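Local coordinates for beta-fructofuranosidase, insoluble isoenzyme CWINV1 (Arabidopsis thaliana, PDB 2OXB), which hydrolyses terminal beta-D-fructofuranosides such as sucrose and 1-kestose, and less readily neokestose and levan, as a cell-wall enzyme, at residues Asn15-Pro20 and Leu32-Asn37. The protein carries 1 engineered substitution. Residues are numbered along the deposited sequence; the frame is centred on the assembly and turned at random.
Sequences NWMNDP and LFYQWN. With FRU (beta-D-fructofuranose), chain B.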
ATOM      1  N   ASN A  15       7.834  18.791  -6.800  1.00 36.74           N
ATOM      2  CA  ASN A  15       8.612  18.414  -5.612  1.00 36.36           C
ATOM      3  C   ASN A  15       8.301  17.107  -4.871  1.00 36.77           C
ATOM      4  O   ASN A  15       7.284  16.443  -5.133  1.00 38.18           O
ATOM      5  CB  ASN A  15       8.597  19.563  -4.606  1.00 34.83           C
ATOM      6  CG  ASN A  15       9.252  20.808  -5.150  1.00 34.80           C
ATOM      7  OD1 ASN A  15      10.347  20.747  -5.707  1.00 33.99           O
ATOM      8  ND2 ASN A  15       8.594  21.949  -4.983  1.00 34.35           N
ATOM      9  N   TRP A  16       9.198  16.779  -3.928  1.00 33.96           N
ATOM     10  CA  TRP A  16       9.154  15.565  -3.090  1.00 32.13           C
ATOM     11  C   TRP A  16       7.872  15.337  -2.305  1.00 32.75           C
ATOM     12  O   TRP A  16       7.204  16.276  -1.877  1.00 32.44           O
ATOM     13  CB  TRP A  16      10.372  15.526  -2.115  1.00 30.66           C
ATOM     14  CG  TRP A  16      10.399  14.342  -1.089  1.00 27.52           C
ATOM     15  CD1 TRP A  16       9.678  14.250   0.076  1.00 27.48           C
ATOM     16  CD2 TRP A  16      11.081  13.072  -1.227  1.00 25.23           C
ATOM     17  NE1 TRP A  16       9.858  13.012   0.656  1.00 26.48           N
ATOM     18  CE2 TRP A  16      10.712  12.273  -0.120  1.00 24.88           C
ATOM     19  CE3 TRP A  16      11.963  12.537  -2.178  1.00 22.41           C
ATOM     20  CZ2 TRP A  16      11.178  10.966   0.053  1.00 24.17           C
ATOM     21  CZ3 TRP A  16      12.429  11.239  -2.004  1.00 21.47           C
ATOM     22  CH2 TRP A  16      12.036  10.469  -0.895  1.00 24.39           C
ATOM     23  N   MET A  17       7.548  14.056  -2.134  1.00 33.92           N
ATOM     24  CA  MET A  17       6.369  13.601  -1.397  1.00 35.30           C
ATOM     25  C   MET A  17       6.707  12.329  -0.618  1.00 35.75           C
ATOM     26  O   MET A  17       7.466  11.485  -1.097  1.00 36.17           O
ATOM     27  CB  MET A  17       5.193  13.312  -2.341  1.00 32.94           C
ATOM     28  CG  MET A  17       4.039  12.632  -1.602  1.00 30.66           C
ATOM     29  SD  MET A  17       2.456  12.748  -2.401  1.00 25.52           S
ATOM     30  CE  MET A  17       2.440  11.246  -3.383  1.00 24.19           C
ATOM     31  N   ASN A  18       6.130  12.174   0.570  1.00 36.26           N
ATOM     32  CA  ASN A  18       6.430  10.995   1.379  1.00 36.20           C
ATOM     33  C   ASN A  18       5.187  10.295   1.942  1.00 34.34           C
ATOM     34  O   ASN A  18       4.242   9.991   1.208  1.00 35.28           O
ATOM     35  CB  ASN A  18       7.381  11.403   2.517  1.00 37.74           C
ATOM     36  CG  ASN A  18       8.060  10.217   3.181  1.00 38.18           C
ATOM     37  OD1 ASN A  18       8.944  10.391   4.018  1.00 39.03           O
ATOM     38  ND2 ASN A  18       7.649   9.010   2.820  1.00 39.81           N
ATOM     39  N   ASP A  19       5.215  10.038   3.246  1.00 30.38           N
ATOM     40  CA  ASP A  19       4.137   9.370   3.961  1.00 28.47           C
ATOM     41  C   ASP A  19       2.746   9.991   3.774  1.00 28.78           C
ATOM     42  O   ASP A  19       2.602  11.195   3.536  1.00 27.36           O
ATOM     43  CB  ASP A  19       4.441   9.348   5.471  1.00 26.95           C
ATOM     44  CG  ASP A  19       5.490   8.334   5.854  1.00 25.21           C
ATOM     45  OD1 ASP A  19       6.463   8.150   5.091  1.00 27.73           O
ATOM     46  OD2 ASP A  19       5.345   7.734   6.940  1.00 21.02           O
ATOM     47  N   PRO A  20       1.702   9.148   3.858  1.00 29.32           N
ATOM     48  CA  PRO A  20       0.291   9.534   3.735  1.00 28.89           C
ATOM     49  C   PRO A  20      -0.112   9.858   5.175  1.00 29.07           C
ATOM     50  O   PRO A  20       0.113   9.042   6.081  1.00 28.19           O
ATOM     51  CB  PRO A  20      -0.392   8.253   3.240  1.00 29.07           C
ATOM     52  CG  PRO A  20       0.755   7.394   2.719  1.00 29.51           C
ATOM     53  CD  PRO A  20       1.846   7.691   3.689  1.00 29.40           C
ATOM     54  N   LEU A  32      -6.893  14.133   2.729  1.00 25.64           N
ATOM     55  CA  LEU A  32      -5.588  13.512   2.567  1.00 24.38           C
ATOM     56  C   LEU A  32      -4.543  14.573   2.820  1.00 24.51           C
ATOM     57  O   LEU A  32      -4.557  15.655   2.216  1.00 24.07           O
ATOM     58  CB  LEU A  32      -5.348  12.954   1.157  1.00 20.73           C
ATOM     59  CG  LEU A  32      -3.881  12.506   0.909  1.00 19.69           C
ATOM     60  CD1 LEU A  32      -3.600  11.208   1.623  1.00 17.76           C
ATOM     61  CD2 LEU A  32      -3.611  12.307  -0.575  1.00 21.88           C
ATOM     62  N   PHE A  33      -3.648  14.264   3.741  1.00 23.40           N
ATOM     63  CA  PHE A  33      -2.557  15.158   4.044  1.00 23.82           C
ATOM     64  C   PHE A  33      -1.383  14.293   3.622  1.00 23.80           C
ATOM     65  O   PHE A  33      -1.591  13.252   2.997  1.00 22.66           O
ATOM     66  CB  PHE A  33      -2.521  15.475   5.545  1.00 21.47           C
ATOM     67  CG  PHE A  33      -3.803  16.068   6.081  1.00 20.35           C
ATOM     68  CD1 PHE A  33      -4.097  17.411   5.911  1.00 18.46           C
ATOM     69  CD2 PHE A  33      -4.718  15.277   6.768  1.00 20.83           C
ATOM     70  CE1 PHE A  33      -5.280  17.951   6.420  1.00 17.17           C
ATOM     71  CE2 PHE A  33      -5.903  15.818   7.275  1.00 17.59           C
ATOM     72  CZ  PHE A  33      -6.177  17.151   7.099  1.00 15.91           C
ATOM     73  N   TYR A  34      -0.165  14.717   3.935  1.00 24.34           N
ATOM     74  CA  TYR A  34       1.018  13.948   3.584  1.00 24.81           C
ATOM     75  C   TYR A  34       2.304  14.727   3.758  1.00 25.10           C
ATOM     76  O   TYR A  34       2.304  15.954   3.868  1.00 25.23           O
ATOM     77  CB  TYR A  34       0.943  13.427   2.143  1.00 22.94           C
ATOM     78  CG  TYR A  34       0.735  14.492   1.097  1.00 23.33           C
ATOM     79  CD1 TYR A  34      -0.530  15.017   0.835  1.00 22.78           C
ATOM     80  CD2 TYR A  34       1.802  14.959   0.349  1.00 25.67           C
ATOM     81  CE1 TYR A  34      -0.717  15.978  -0.157  1.00 22.13           C
ATOM     82  CE2 TYR A  34       1.625  15.917  -0.640  1.00 23.92           C
ATOM     83  CZ  TYR A  34       0.375  16.419  -0.889  1.00 21.40           C
ATOM     84  OH  TYR A  34       0.253  17.370  -1.871  1.00 20.12           O
ATOM     85  N   GLN A  35       3.398  13.980   3.794  1.00 24.13           N
ATOM     86  CA  GLN A  35       4.718  14.548   3.944  1.00 24.51           C
ATOM     87  C   GLN A  35       5.111  15.141   2.581  1.00 25.84           C
ATOM     88  O   GLN A  35       5.219  14.414   1.586  1.00 24.85           O
ATOM     89  CB  GLN A  35       5.687  13.442   4.375  1.00 24.40           C
ATOM     90  CG  GLN A  35       5.272  12.697   5.641  1.00 19.75           C
ATOM     91  CD  GLN A  35       5.784  13.339   6.916  1.00 19.62           C
ATOM     92  OE1 GLN A  35       6.955  13.219   7.255  1.00 20.08           O
ATOM     93  NE2 GLN A  35       4.908  14.030   7.625  1.00 20.14           N
ATOM     94  N   TRP A  36       5.321  16.460   2.540  1.00 26.98           N
ATOM     95  CA  TRP A  36       5.675  17.156   1.293  1.00 28.81           C
ATOM     96  C   TRP A  36       6.750  18.243   1.464  1.00 29.26           C
ATOM     97  O   TRP A  36       6.757  18.989   2.445  1.00 29.26           O
ATOM     98  CB  TRP A  36       4.392  17.756   0.675  1.00 30.20           C
ATOM     99  CG  TRP A  36       4.583  18.675  -0.505  1.00 31.21           C
ATOM    100  CD1 TRP A  36       4.955  18.327  -1.775  1.00 32.13           C
ATOM    101  CD2 TRP A  36       4.442  20.101  -0.507  1.00 31.90           C
ATOM    102  NE1 TRP A  36       5.059  19.453  -2.566  1.00 31.37           N
ATOM    103  CE2 TRP A  36       4.749  20.554  -1.811  1.00 31.71           C
ATOM    104  CE3 TRP A  36       4.086  21.043   0.470  1.00 31.97           C
ATOM    105  CZ2 TRP A  36       4.712  21.904  -2.163  1.00 31.42           C
ATOM    106  CZ3 TRP A  36       4.050  22.390   0.123  1.00 31.79           C
ATOM    107  CH2 TRP A  36       4.361  22.806  -1.186  1.00 31.47           C
ATOM    108  N   ASN A  37       7.670  18.313   0.508  1.00 30.73           N
ATOM    109  CA  ASN A  37       8.723  19.318   0.545  1.00 31.31           C
ATOM    110  C   ASN A  37       8.425  20.435  -0.432  1.00 32.49           C
ATOM    111  O   ASN A  37       8.495  20.261  -1.654  1.00 32.86           O
ATOM    112  CB  ASN A  37      10.085  18.730   0.199  1.00 30.56           C
ATOM    113  CG  ASN A  37      11.128  19.810  -0.026  1.00 30.42           C
ATOM    114  OD1 ASN A  37      10.976  20.938   0.448  1.00 28.83           O
ATOM    115  ND2 ASN A  37      12.194  19.473  -0.744  1.00 30.78           N
TER
HETATM  116  C1  FRU B   2       8.658   6.776   6.653  1.00 48.46           C
HETATM  117  C2  FRU B   2       9.280   7.839   7.568  1.00 49.90           C
HETATM  118  C3  FRU B   2       8.494   7.968   8.887  1.00 49.26           C
HETATM  119  C4  FRU B   2       8.646   9.417   9.252  1.00 48.91           C
HETATM  120  C5  FRU B   2       8.730  10.069   7.872  1.00 50.24           C
HETATM  121  C6  FRU B   2       9.768  11.169   7.773  1.00 51.83           C
HETATM  122  O1  FRU B   2       8.767   5.480   7.214  1.00 47.11           O
HETATM  123  O2  FRU B   2      10.717   7.739   7.883  1.00 52.70           O
HETATM  124  O3  FRU B   2       8.993   7.136   9.931  1.00 51.09           O
HETATM  125  O4  FRU B   2       7.522   9.903   9.993  1.00 46.67           O
HETATM  126  O5  FRU B   2       9.093   9.070   6.929  1.00 49.83           O
HETATM  127  O6  FRU B   2       9.305  12.282   8.518  1.00 53.60           O
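Met17 pairs with Trp36, and Pro20 with Tyr34, as antiparallel non-hydrogen-bonded pairs of a beta hairpin, with a beta bulge between them where the register slips by one residue. The hairpin belongs to the first sheet of the five-bladed beta-propeller of family 32 glycosidases. Three backbone hydrogen bonds join the strands. Asn18 N donates to Gln35 O at 2.6 Å, and Gln35 N donates to Asp19 O at 2.9 Å, so the N and O of Gln35 bind the two successive residues Asn18 and Asp19 of the bulge. Asn37 N donates to Trp16 O at 3.2 Å.

Met17, Pro20, Tyr34 and Trp36 share one face. The Met17 chain bends at its end and crosses the Tyr34 side chain at about a right angle. Its SD meets the Tyr34 ring obliquely, 3.6 Å from Tyr34 CD2, a Met-aromatic contact.

Asn18, Asp19 and Gln35 turn to the fructose in the active site. Asn18 and Gln35 run side by side in the same direction, with their amide planes 59° apart. The Gln35 chain bends at CB-CG (chi2 -89°), and its CG packs 3.5 Å from Asp19 CB. Gln35 NE2 is hydrogen-bonded to Cys77 O and Asn21 OD1, which fixes the turn of the amide and leaves OE1 toward the sugar. Asp19, an active-site residue, is hydrogen-bonded through OD2 to Ser79 OG, while its carboxylate lies beside fructose C1. The fructose O6 hydroxyl donates to Gln35 OE1 at 2.8 Å.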